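Local coordinates for predicted ATPase involved in replication control, Cdc46/Mcm family (Methanopyrus kandleri AV19, PDB 3F8T), which is an archaeal homologue of the MCM replicative helicase, probably binding ATP and single-stranded DNA as the family does, at residues Glu185-Phe196 with Leu398-Arg408; Phe105-Pro113 with Asp140-Val148. The protein carries 2 engineered substitutions. All coordinates share one frame; numbering follows the deposited sequence.

Contact 1 (Glu185-Phe196 with Leu398-Arg408)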
# COMPACT_ATOMS: atom_id res chain seq x y z
N GLU A 185 -6.24 -6.00 4.64
CA GLU A 185 -6.58 -7.41 4.59
C GLU A 185 -8.09 -7.62 4.42
O GLU A 185 -8.90 -6.94 5.05
CB GLU A 185 -6.16 -8.10 5.89
CG GLU A 185 -4.67 -8.08 6.19
CD GLU A 185 -4.35 -8.73 7.52
OE1 GLU A 185 -4.81 -9.88 7.77
OE2 GLU A 185 -3.63 -8.10 8.33
N VAL A 186 -8.45 -8.57 3.56
CA VAL A 186 -9.82 -8.99 3.37
C VAL A 186 -9.90 -10.45 3.81
O VAL A 186 -9.11 -11.28 3.38
CB VAL A 186 -10.24 -8.84 1.87
CG1 VAL A 186 -11.38 -9.77 1.51
CG2 VAL A 186 -10.63 -7.40 1.56
N HIS A 187 -10.84 -10.74 4.70
CA HIS A 187 -11.08 -12.11 5.15
C HIS A 187 -12.53 -12.44 4.79
O HIS A 187 -13.46 -12.15 5.56
CB HIS A 187 -10.79 -12.26 6.65
CG HIS A 187 -9.37 -11.94 7.02
ND1 HIS A 187 -8.30 -12.74 6.67
CD2 HIS A 187 -8.84 -10.90 7.71
CE1 HIS A 187 -7.18 -12.21 7.12
NE2 HIS A 187 -7.48 -11.09 7.76
N PRO A 188 -12.72 -13.03 3.59
CA PRO A 188 -14.06 -13.30 3.07
C PRO A 188 -14.74 -14.42 3.85
O PRO A 188 -14.06 -15.34 4.32
CB PRO A 188 -13.79 -13.76 1.63
CG PRO A 188 -12.41 -14.32 1.66
CD PRO A 188 -11.66 -13.49 2.67
N ASP A 189 -16.05 -14.31 3.99
CA ASP A 189 -16.86 -15.39 4.54
C ASP A 189 -17.15 -16.42 3.44
O ASP A 189 -16.76 -16.21 2.29
CB ASP A 189 -18.14 -14.85 5.21
CG ASP A 189 -19.15 -14.25 4.24
OD1 ASP A 189 -19.18 -14.55 3.02
OD2 ASP A 189 -19.98 -13.44 4.73
N PRO A 190 -17.80 -17.56 3.80
CA PRO A 190 -18.01 -18.60 2.80
C PRO A 190 -18.75 -18.13 1.56
O PRO A 190 -18.36 -18.52 0.46
CB PRO A 190 -18.83 -19.66 3.57
CG PRO A 190 -18.44 -19.46 4.97
CD PRO A 190 -18.33 -17.96 5.11
N ALA A 191 -19.77 -17.29 1.71
CA ALA A 191 -20.52 -16.77 0.56
C ALA A 191 -19.64 -15.90 -0.34
O ALA A 191 -19.68 -16.03 -1.56
CB ALA A 191 -21.79 -16.00 1.01
N GLU A 192 -18.84 -15.03 0.26
CA GLU A 192 -17.95 -14.18 -0.54
C GLU A 192 -16.82 -14.99 -1.16
O GLU A 192 -16.50 -14.82 -2.33
CB GLU A 192 -17.40 -13.02 0.28
CG GLU A 192 -16.77 -11.95 -0.61
CD GLU A 192 -16.14 -10.81 0.15
OE1 GLU A 192 -15.84 -10.95 1.36
OE2 GLU A 192 -15.93 -9.76 -0.50
N LEU A 193 -16.22 -15.89 -0.38
CA LEU A 193 -15.23 -16.81 -0.93
C LEU A 193 -15.77 -17.56 -2.15
O LEU A 193 -15.06 -17.75 -3.15
CB LEU A 193 -14.76 -17.78 0.16
CG LEU A 193 -13.45 -18.53 -0.05
CD1 LEU A 193 -12.28 -17.59 -0.38
CD2 LEU A 193 -13.15 -19.37 1.19
N GLU A 194 -17.04 -17.97 -2.08
CA GLU A 194 -17.71 -18.60 -3.21
C GLU A 194 -17.81 -17.67 -4.43
O GLU A 194 -17.54 -18.10 -5.55
CB GLU A 194 -19.10 -19.13 -2.79
CG GLU A 194 -19.88 -19.91 -3.87
CD GLU A 194 -19.07 -21.01 -4.60
OE1 GLU A 194 -18.27 -21.73 -3.95
OE2 GLU A 194 -19.25 -21.15 -5.83
N GLU A 195 -18.17 -16.40 -4.21
CA GLU A 195 -18.19 -15.41 -5.31
C GLU A 195 -16.81 -15.30 -5.94
O GLU A 195 -16.68 -15.27 -7.16
CB GLU A 195 -18.60 -14.01 -4.82
CG GLU A 195 -19.99 -13.87 -4.23
CD GLU A 195 -20.33 -12.39 -3.99
OE1 GLU A 195 -20.67 -11.68 -4.96
OE2 GLU A 195 -20.22 -11.94 -2.83
N PHE A 196 -15.78 -15.22 -5.09
CA PHE A 196 -14.38 -15.13 -5.54
C PHE A 196 -14.03 -16.31 -6.43
O PHE A 196 -13.50 -16.15 -7.52
CB PHE A 196 -13.43 -15.08 -4.34
CG PHE A 196 -13.41 -13.76 -3.58
CD1 PHE A 196 -14.26 -12.70 -3.91
CD2 PHE A 196 -12.55 -13.61 -2.50
CE1 PHE A 196 -14.21 -11.51 -3.19
CE2 PHE A 196 -12.51 -12.44 -1.75
CZ PHE A 196 -13.34 -11.38 -2.10
N LEU A 398 -17.01 -5.85 -4.83
CA LEU A 398 -16.56 -7.20 -5.08
C LEU A 398 -15.21 -7.17 -5.80
O LEU A 398 -14.27 -7.81 -5.34
CB LEU A 398 -17.59 -8.01 -5.88
CG LEU A 398 -17.12 -9.43 -6.28
CD1 LEU A 398 -17.03 -10.38 -5.10
CD2 LEU A 398 -17.94 -10.06 -7.42
N LEU A 399 -15.13 -6.42 -6.89
CA LEU A 399 -13.90 -6.32 -7.68
C LEU A 399 -12.70 -5.90 -6.83
O LEU A 399 -11.62 -6.50 -6.93
CB LEU A 399 -14.08 -5.36 -8.86
CG LEU A 399 -15.09 -5.78 -9.94
CD1 LEU A 399 -15.09 -4.79 -11.11
CD2 LEU A 399 -14.81 -7.19 -10.42
N ARG A 400 -12.89 -4.88 -6.01
CA ARG A 400 -11.77 -4.37 -5.19
C ARG A 400 -11.38 -5.36 -4.10
O ARG A 400 -10.19 -5.58 -3.84
CB ARG A 400 -12.15 -3.04 -4.56
CG ARG A 400 -10.96 -2.28 -3.98
CD ARG A 400 -11.40 -1.11 -3.11
NE ARG A 400 -12.61 -0.47 -3.65
CZ ARG A 400 -13.83 -0.57 -3.13
NH1 ARG A 400 -14.07 -1.29 -2.04
NH2 ARG A 400 -14.84 0.07 -3.72
N ARG A 401 -12.38 -5.93 -3.43
CA ARG A 401 -12.10 -6.94 -2.39
C ARG A 401 -11.44 -8.20 -2.95
O ARG A 401 -10.55 -8.76 -2.30
CB ARG A 401 -13.37 -7.27 -1.61
CG ARG A 401 -13.76 -6.18 -0.63
CD ARG A 401 -15.13 -6.47 -0.03
NE ARG A 401 -15.08 -7.62 0.87
CZ ARG A 401 -14.69 -7.56 2.14
NH1 ARG A 401 -14.31 -6.41 2.69
NH2 ARG A 401 -14.70 -8.67 2.86
N TYR A 402 -11.85 -8.64 -4.13
CA TYR A 402 -11.21 -9.77 -4.82
C TYR A 402 -9.74 -9.45 -5.09
O TYR A 402 -8.88 -10.30 -4.88
CB TYR A 402 -11.90 -10.03 -6.16
CG TYR A 402 -11.37 -11.17 -7.00
CD1 TYR A 402 -11.82 -12.46 -6.79
CD2 TYR A 402 -10.48 -10.94 -8.05
CE1 TYR A 402 -11.37 -13.51 -7.57
CE2 TYR A 402 -10.02 -11.99 -8.85
CZ TYR A 402 -10.48 -13.27 -8.60
OH TYR A 402 -10.07 -14.32 -9.39
N LEU A 403 -9.46 -8.24 -5.57
CA LEU A 403 -8.08 -7.83 -5.84
C LEU A 403 -7.24 -7.88 -4.58
O LEU A 403 -6.16 -8.47 -4.55
CB LEU A 403 -8.04 -6.42 -6.43
CG LEU A 403 -6.67 -5.74 -6.63
CD1 LEU A 403 -5.77 -6.54 -7.59
CD2 LEU A 403 -6.91 -4.33 -7.17
N LEU A 404 -7.75 -7.27 -3.52
CA LEU A 404 -7.07 -7.24 -2.23
C LEU A 404 -6.74 -8.65 -1.76
O LEU A 404 -5.63 -8.93 -1.23
CB LEU A 404 -7.95 -6.55 -1.19
CG LEU A 404 -8.00 -5.02 -1.22
CD1 LEU A 404 -9.04 -4.51 -0.24
CD2 LEU A 404 -6.64 -4.42 -0.87
N TYR A 405 -7.74 -9.52 -1.89
CA TYR A 405 -7.61 -10.92 -1.54
C TYR A 405 -6.51 -11.59 -2.38
O TYR A 405 -5.57 -12.22 -1.84
CB TYR A 405 -8.96 -11.61 -1.72
CG TYR A 405 -8.96 -13.06 -1.30
CD1 TYR A 405 -8.98 -13.41 0.05
CD2 TYR A 405 -8.96 -14.07 -2.24
CE1 TYR A 405 -8.98 -14.76 0.43
CE2 TYR A 405 -8.96 -15.40 -1.88
CZ TYR A 405 -8.97 -15.73 -0.54
OH TYR A 405 -8.97 -17.05 -0.19
N ALA A 406 -6.61 -11.44 -3.69
CA ALA A 406 -5.67 -12.08 -4.63
C ALA A 406 -4.21 -11.69 -4.36
O ALA A 406 -3.32 -12.54 -4.39
CB ALA A 406 -6.07 -11.72 -6.09
N ILE A 407 -3.98 -10.40 -4.10
CA ILE A 407 -2.63 -9.86 -3.84
C ILE A 407 -2.02 -10.48 -2.59
O ILE A 407 -0.84 -10.86 -2.57
CB ILE A 407 -2.62 -8.30 -3.67
CG1 ILE A 407 -2.95 -7.59 -4.98
CG2 ILE A 407 -1.21 -7.78 -3.14
CD1 ILE A 407 -3.22 -6.07 -4.78
N ARG A 408 -2.82 -10.54 -1.53
CA ARG A 408 -2.34 -11.03 -0.23
C ARG A 408 -2.13 -12.55 -0.28
O ARG A 408 -1.18 -13.08 0.30
CB ARG A 408 -3.33 -10.68 0.89
CG ARG A 408 -2.81 -11.08 2.31
CD ARG A 408 -3.82 -10.71 3.40
NE ARG A 408 -5.11 -11.31 3.12
CZ ARG A 408 -5.54 -12.48 3.60
NH1 ARG A 408 -4.77 -13.18 4.45
NH2 ARG A 408 -6.73 -12.94 3.25
O HOH W 1 -13.15 -8.55 5.39

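Contact 2 (Phe105-Pro113 with Asp140-Val148)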
# COMPACT_ATOMS: atom_id res chain seq x y z
N PHE A 105 -13.86 0.10 20.10
CA PHE A 105 -12.70 0.94 20.40
C PHE A 105 -11.55 0.74 19.39
O PHE A 105 -10.50 1.39 19.49
CB PHE A 105 -12.19 0.71 21.83
CG PHE A 105 -13.21 1.04 22.90
CD1 PHE A 105 -14.12 0.07 23.33
CD2 PHE A 105 -13.26 2.30 23.47
CE1 PHE A 105 -15.07 0.37 24.32
CE2 PHE A 105 -14.20 2.61 24.46
CZ PHE A 105 -15.10 1.63 24.88
N ARG A 106 -11.76 -0.16 18.44
CA ARG A 106 -10.71 -0.50 17.45
C ARG A 106 -10.91 0.23 16.13
O ARG A 106 -12.05 0.43 15.69
CB ARG A 106 -10.66 -2.00 17.19
CG ARG A 106 -10.41 -2.87 18.42
CD ARG A 106 -10.03 -4.28 18.02
NE ARG A 106 -10.32 -5.25 19.08
CZ ARG A 106 -9.76 -6.45 19.18
NH1 ARG A 106 -8.85 -6.85 18.29
NH2 ARG A 106 -10.09 -7.26 20.19
N ARG A 107 -9.81 0.62 15.49
CA ARG A 107 -9.82 1.31 14.20
C ARG A 107 -10.77 2.50 14.18
O ARG A 107 -11.61 2.64 13.29
CB ARG A 107 -10.17 0.33 13.07
CG ARG A 107 -9.16 -0.79 12.92
CD ARG A 107 -9.67 -1.86 11.96
NE ARG A 107 -8.78 -3.01 11.95
CZ ARG A 107 -8.94 -4.10 12.70
NH1 ARG A 107 -9.98 -4.22 13.53
NH2 ARG A 107 -8.05 -5.09 12.61
N VAL A 108 -10.63 3.35 15.20
CA VAL A 108 -11.47 4.52 15.39
C VAL A 108 -11.25 5.54 14.26
O VAL A 108 -10.13 5.92 13.96
CB VAL A 108 -11.21 5.17 16.78
CG1 VAL A 108 -11.78 6.57 16.86
CG2 VAL A 108 -11.80 4.29 17.89
N GLU A 109 -12.36 5.95 13.65
CA GLU A 109 -12.31 6.85 12.51
C GLU A 109 -12.27 8.32 12.89
O GLU A 109 -11.85 9.16 12.09
CB GLU A 109 -13.48 6.54 11.56
CG GLU A 109 -13.40 5.14 10.96
CD GLU A 109 -14.47 4.88 9.91
OE1 GLU A 109 -15.01 5.86 9.35
OE2 GLU A 109 -14.76 3.69 9.65
N ARG A 110 -12.72 8.64 14.11
CA ARG A 110 -12.72 10.01 14.65
C ARG A 110 -12.27 10.00 16.11
O ARG A 110 -13.04 9.62 16.98
CB ARG A 110 -14.12 10.64 14.54
CG ARG A 110 -14.57 11.00 13.13
CD ARG A 110 -13.56 11.91 12.44
NE ARG A 110 -13.75 11.93 10.99
CZ ARG A 110 -14.43 12.86 10.34
NH1 ARG A 110 -14.98 13.87 11.00
NH2 ARG A 110 -14.56 12.79 9.02
N ILE A 111 -11.04 10.42 16.38
CA ILE A 111 -10.46 10.24 17.73
C ILE A 111 -10.89 11.27 18.79
O ILE A 111 -10.88 10.98 19.99
CB ILE A 111 -8.91 10.14 17.73
CG1 ILE A 111 -8.26 11.48 17.38
CG2 ILE A 111 -8.43 9.01 16.79
CD1 ILE A 111 -6.98 11.77 18.20
N ARG A 112 -11.26 12.48 18.37
CA ARG A 112 -11.51 13.57 19.33
C ARG A 112 -12.62 13.25 20.34
O ARG A 112 -12.45 13.52 21.54
CB ARG A 112 -11.78 14.89 18.58
CG ARG A 112 -11.71 16.13 19.45
CD ARG A 112 -11.58 17.39 18.60
NE ARG A 112 -11.82 18.60 19.37
CZ ARG A 112 -11.39 19.82 19.03
NH1 ARG A 112 -10.67 20.00 17.93
NH2 ARG A 112 -11.67 20.86 19.80
N PRO A 113 -13.76 12.68 19.89
CA PRO A 113 -14.81 12.35 20.87
C PRO A 113 -14.39 11.27 21.85
O PRO A 113 -15.06 11.09 22.88
CB PRO A 113 -15.96 11.83 19.99
CG PRO A 113 -15.67 12.37 18.62
CD PRO A 113 -14.18 12.33 18.53
N ASP A 140 -2.69 9.10 8.72
CA ASP A 140 -3.92 9.19 7.92
C ASP A 140 -4.73 7.92 8.15
O ASP A 140 -4.37 6.84 7.67
CB ASP A 140 -3.57 9.36 6.43
CG ASP A 140 -4.80 9.35 5.50
OD1 ASP A 140 -5.96 9.41 5.97
OD2 ASP A 140 -4.58 9.27 4.28
N THR A 141 -5.83 8.04 8.90
CA THR A 141 -6.68 6.89 9.20
C THR A 141 -7.82 6.70 8.19
O THR A 141 -8.70 5.87 8.37
CB THR A 141 -7.27 6.95 10.63
OG1 THR A 141 -8.05 8.13 10.76
CG2 THR A 141 -6.17 6.98 11.68
N GLY A 142 -7.79 7.48 7.11
CA GLY A 142 -8.82 7.36 6.07
C GLY A 142 -9.65 8.62 5.98
O GLY A 142 -9.71 9.24 4.91
N SER A 143 -10.29 9.02 7.08
CA SER A 143 -11.11 10.24 7.07
C SER A 143 -10.46 11.43 7.75
O SER A 143 -10.90 12.57 7.55
CB SER A 143 -12.49 9.99 7.67
OG SER A 143 -13.03 8.76 7.23
N GLU A 144 -9.41 11.19 8.54
CA GLU A 144 -8.76 12.27 9.27
C GLU A 144 -7.27 12.01 9.44
O GLU A 144 -6.81 10.88 9.26
CB GLU A 144 -9.41 12.47 10.64
CG GLU A 144 -9.16 11.34 11.64
CD GLU A 144 -9.78 11.60 13.00
OE1 GLU A 144 -10.44 12.65 13.19
OE2 GLU A 144 -9.62 10.74 13.90
N LEU A 145 -6.53 13.05 9.81
CA LEU A 145 -5.13 12.91 10.15
C LEU A 145 -5.00 12.98 11.67
O LEU A 145 -5.54 13.90 12.30
CB LEU A 145 -4.30 14.00 9.48
CG LEU A 145 -4.41 14.08 7.96
CD1 LEU A 145 -3.62 15.28 7.44
CD2 LEU A 145 -3.96 12.78 7.29
N VAL A 146 -4.30 12.02 12.26
CA VAL A 146 -4.25 11.86 13.71
C VAL A 146 -2.84 12.12 14.23
O VAL A 146 -1.89 11.53 13.73
CB VAL A 146 -4.70 10.43 14.12
CG1 VAL A 146 -4.53 10.20 15.63
CG2 VAL A 146 -6.15 10.20 13.70
N ALA A 147 -2.70 13.02 15.20
CA ALA A 147 -1.39 13.27 15.80
C ALA A 147 -1.11 12.20 16.84
O ALA A 147 -2.02 11.83 17.59
CB ALA A 147 -1.35 14.68 16.45
N VAL A 148 0.13 11.73 16.88
CA VAL A 148 0.56 10.63 17.77
C VAL A 148 1.86 10.98 18.49
O VAL A 148 2.86 11.33 17.84
CB VAL A 148 0.76 9.28 16.99
CG1 VAL A 148 1.04 8.14 17.96
CG2 VAL A 148 -0.47 8.93 16.12
O HOH W 2 -8.72 8.34 13.23
O HOH W 3 -11.56 13.52 15.67

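Contact 1 (Glu185-Phe196 with Leu398-Arg408)
Phe196 sits as a knob among Leu398, Arg401, Tyr402 and Tyr405. The edge of the Tyr402 ring points at its face with the planes 84° apart, a T-shaped pair, while Tyr402 CA lies over the face in a CH-pi contact, 4.1 Å from the Phe196 centroid. At the ring edge, Leu398 CD1 is 3.6 Å from Phe196 CE1. Tyr405 offers a face, over which Phe196 CD2 lies; with CG anti to the backbone N (chi1 -176°), its ring also reaches Pro188, where Tyr405 CE1 is 3.7 Å from Pro188 CG. The hydroxyl of Tyr402 is hydrogen-bonded to Met465 O. Beside this aromatic cluster, Arg401 grips Glu192 side-on, its guanidinium nearly coplanar with the carboxylate. Arg401 NE is 2.7 Å from Glu192 OE2 and Arg401 NH2 is 3.0 Å from Glu192 OE1, a salt bridge in which each oxygen uses its syn lone pair. Val186 CG1 lies over one face of the Arg401 guanidinium, toward its rim, and a water joins Arg401 NH2 to His187 N. Arg408 NH2 makes a weak hydrogen bond to Val186 O (2.9 Å), and His187 CE1 lies over the Arg408 guanidinium face. Helices 190-196 and 398-408 cross at -87° with axes 10.8 Å apart, and Asp189 N-caps the first through Glu192 N: a nearly perpendicular crossing with Phe196 as its knob, joining helix 190-201 to a helix that probably belongs to the AAA-lid.

Contact 2 (Phe105-Pro113 with Asp140-Val148)
Val108 meets the other segment through water: a molecule donates to Val108 O and to Glu144 OE2 and accepts from Thr141 OG1. At Glu109 the carbonyl O lies 3.3 Å from Glu144 OE2; both are acceptors, so proximity here is not bonding. Arg110 bends at chi2 (-56°), which brings its end back across the contact: Arg110 CD is 3.3 Å from Glu144 OE1, and Ser143 CB lies at the guanidinium edge, 3.7 Å from Arg110 NH2. Glu144 OE1, 4.0 Å from Arg110 NE, stands off the guanidinium plane, so the attraction is one of charge. The direct bond comes at Ile111, whose backbone N donates to the syn lone pair of Glu144 OE2 (2.9 Å, 148°). Its side chain meets Val146 tip to tip, Ile111 CD1 being 3.9 Å from Val146 CG1. At Arg112, a second water accepts from the backbone N and donates to Glu144 OE1. Replacing Glu144 with an alanine would probably leave Ile111 N without this acceptor and both waters without one of their anchors. Gly142 N donates to Asp140 OD1, forming an Asx turn in the hairpin connection between strands 134-140 and 145-149. Ile111 and Val146 also touch Ile121 of strand 118-130, while Val108 shares backbone bonding with Ser120; upstream, Phe105 packs on helix 64-72, placing the loop between that helix and the OB-fold sheet.

From the N terminus, the chain leaves strand 96-99 and enters the loop at 105-113. It then runs through strands 118-130 and 134-140 before contact 2 closes this excursion of 26 intervening residues, mostly strand. The remaining strands of the OB-fold region follow, and the chain reaches 185-196. Contact 1 opens there and closes across 201 intervening residues at 398-408, spanning the five-stranded parallel sheet. The two loops are in series, neither nested nor crossed. Contact 2 ties the loop before strand 118-130 to the 140-148 turn and strand of the OB fold, while contact 1 packs residues 185-196 on helix 396-409. Their centres lie 26 Å apart, and their nearest atoms about 7 Å.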